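Local coordinates for trehalose-6-phosphate phosphatase (Candida albicans, PDB 5DXI), which is a phosphatase of the HAD clan, with a Rossmann-like core that holds a magnesium ion at its active site, at residues A[46-52]-A[290-294]. Residues are numbered along the deposited sequence; the frame is centred on the assembly and turned at random.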
loop_
_atom_site.group_PDB
_atom_site.type_symbol
_atom_site.label_atom_id
_atom_site.label_comp_id
_atom_site.label_asym_id
_atom_site.label_seq_id
_atom_site.Cartn_x
_atom_site.Cartn_y
_atom_site.Cartn_z
ATOM N N SER A 46 -10.353 -12.867 -4.421
ATOM C CA SER A 46 -11.573 -13.619 -4.171
ATOM C C SER A 46 -12.695 -13.024 -4.985
ATOM O O SER A 46 -12.624 -11.858 -5.387
ATOM C CB SER A 46 -11.934 -13.599 -2.667
ATOM O OG SER A 46 -12.326 -12.295 -2.239
ATOM N N ASP A 47 -13.753 -13.804 -5.200
ATOM C CA ASP A 47 -14.951 -13.291 -5.875
ATOM C C ASP A 47 -15.574 -12.132 -5.067
ATOM O O ASP A 47 -16.067 -11.152 -5.638
ATOM C CB ASP A 47 -15.975 -14.416 -6.104
ATOM C CG ASP A 47 -17.260 -13.914 -6.731
ATOM O OD1 ASP A 47 -17.200 -13.252 -7.788
ATOM O OD2 ASP A 47 -18.336 -14.171 -6.158
ATOM N N LYS A 48 -15.572 -12.258 -3.746
ATOM C CA LYS A 48 -16.111 -11.184 -2.898
ATOM C C LYS A 48 -15.390 -9.855 -3.161
ATOM O O LYS A 48 -16.026 -8.806 -3.337
ATOM C CB LYS A 48 -16.009 -11.544 -1.423
ATOM C CG LYS A 48 -16.622 -10.479 -0.512
ATOM C CD LYS A 48 -16.632 -10.920 0.933
ATOM C CE LYS A 48 -17.543 -10.035 1.780
ATOM N NZ LYS A 48 -17.487 -10.429 3.222
ATOM N N LEU A 49 -14.063 -9.906 -3.218
ATOM C CA LEU A 49 -13.278 -8.716 -3.554
ATOM C C LEU A 49 -13.670 -8.184 -4.933
ATOM O O LEU A 49 -13.879 -6.973 -5.121
ATOM C CB LEU A 49 -11.781 -9.026 -3.501
ATOM C CG LEU A 49 -10.832 -7.950 -4.057
ATOM C CD1 LEU A 49 -10.976 -6.620 -3.307
ATOM C CD2 LEU A 49 -9.389 -8.437 -3.999
ATOM N N ASN A 50 -13.766 -9.087 -5.908
ATOM C CA ASN A 50 -14.130 -8.668 -7.252
ATOM C C ASN A 50 -15.490 -8.014 -7.284
ATOM O O ASN A 50 -15.682 -7.033 -7.987
ATOM C CB ASN A 50 -14.081 -9.849 -8.221
ATOM C CG ASN A 50 -12.662 -10.265 -8.527
ATOM O OD1 ASN A 50 -11.739 -9.456 -8.398
ATOM N ND2 ASN A 50 -12.473 -11.525 -8.920
ATOM N N ARG A 51 -16.433 -8.532 -6.506
ATOM C CA ARG A 51 -17.778 -7.947 -6.504
ATOM C C ARG A 51 -17.753 -6.567 -5.854
ATOM O O ARG A 51 -18.375 -5.607 -6.338
ATOM C CB ARG A 51 -18.767 -8.864 -5.777
ATOM C CG ARG A 51 -20.233 -8.432 -5.895
ATOM C CD ARG A 51 -21.182 -9.557 -5.444
ATOM N NE ARG A 51 -20.503 -10.577 -4.631
ATOM C CZ ARG A 51 -20.705 -10.755 -3.325
ATOM N NH1 ARG A 51 -21.575 -9.990 -2.675
ATOM N NH2 ARG A 51 -20.039 -11.703 -2.670
ATOM N N ILE A 52 -17.005 -6.468 -4.764
ATOM C CA ILE A 52 -16.834 -5.192 -4.091
ATOM C C ILE A 52 -16.256 -4.153 -5.043
ATOM O O ILE A 52 -16.807 -3.058 -5.194
ATOM C CB ILE A 52 -15.913 -5.351 -2.864
ATOM C CG1 ILE A 52 -16.646 -6.131 -1.770
ATOM C CG2 ILE A 52 -15.459 -3.983 -2.351
ATOM C CD1 ILE A 52 -15.752 -6.593 -0.613
ATOM N N VAL A 290 -11.640 -6.456 6.371
ATOM C CA VAL A 290 -11.525 -5.443 5.317
ATOM C C VAL A 290 -12.659 -5.617 4.305
ATOM O O VAL A 290 -13.337 -4.656 3.935
ATOM C CB VAL A 290 -10.162 -5.509 4.584
ATOM C CG1 VAL A 290 -10.134 -4.513 3.425
ATOM C CG2 VAL A 290 -8.994 -5.229 5.551
ATOM N N LEU A 291 -12.871 -6.848 3.851
ATOM C CA LEU A 291 -13.908 -7.072 2.845
ATOM C C LEU A 291 -15.313 -6.853 3.422
ATOM O O LEU A 291 -16.204 -6.350 2.725
ATOM C CB LEU A 291 -13.789 -8.480 2.244
ATOM C CG LEU A 291 -12.420 -8.782 1.626
ATOM C CD1 LEU A 291 -12.437 -10.097 0.813
ATOM C CD2 LEU A 291 -11.923 -7.616 0.794
ATOM N N GLU A 292 -15.506 -7.204 4.694
ATOM C CA GLU A 292 -16.776 -6.919 5.366
ATOM C C GLU A 292 -17.060 -5.431 5.303
ATOM O O GLU A 292 -18.148 -5.008 4.904
ATOM C CB GLU A 292 -16.754 -7.373 6.831
ATOM C CG GLU A 292 -16.632 -8.875 7.041
ATOM C CD GLU A 292 -16.452 -9.247 8.504
ATOM O OE1 GLU A 292 -16.377 -8.334 9.367
ATOM O OE2 GLU A 292 -16.356 -10.461 8.797
ATOM N N THR A 293 -16.047 -4.637 5.655
ATOM C CA THR A 293 -16.175 -3.187 5.681
ATOM C C THR A 293 -16.395 -2.624 4.286
ATOM O O THR A 293 -17.253 -1.757 4.085
ATOM C CB THR A 293 -14.925 -2.513 6.319
ATOM O OG1 THR A 293 -14.715 -3.025 7.638
ATOM C CG2 THR A 293 -15.108 -1.015 6.395
ATOM N N LEU A 294 -15.613 -3.091 3.314
ATOM C CA LEU A 294 -15.799 -2.600 1.949
ATOM C C LEU A 294 -17.161 -3.069 1.409
ATOM O O LEU A 294 -17.869 -2.317 0.712
ATOM C CB LEU A 294 -14.641 -3.055 1.042
ATOM C CG LEU A 294 -13.257 -2.522 1.456
ATOM C CD1 LEU A 294 -12.169 -2.997 0.506
ATOM C CD2 LEU A 294 -13.261 -0.993 1.538
#
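Ser46 opens helix 47-58 as its N-cap: a small hydroxyl residue suits this place because its OG accepts from Leu49 N (3.1 Å), while Leu291 CD1 packs 3.8 Å from that same OG. Lys48 stretches out all-trans, so its aliphatic stem covers Leu291 (CD to CB, 4.0 Å) and its charged NZ can stay at the edge, near Glu292, whose carboxylate instead forms a salt bridge with Arg10. Leu49, apolar as its buried position demands, adds a looser touch, CD1 to Leu291 CD2 at 4.3 Å. One turn on from Lys48, Ile52 packs its branched side chain against Leu291 (CD1 to O, 3.4 Å) and Leu294 (CG2 to CB, 3.6 Å). Leu291, pointing toward 46-52, thus meets all four. Buried, apolar Leu294 also leans on Leu229, placing helix 287-298 against the largely parallel, mixed sheet of the HAD core. The axes of 47-52 and 290-294 cross at 29°, 10.1 Å apart at closest. Apolar side chains, with no hydrogen bond between the segments, imply chiefly hydrophobic cohesion.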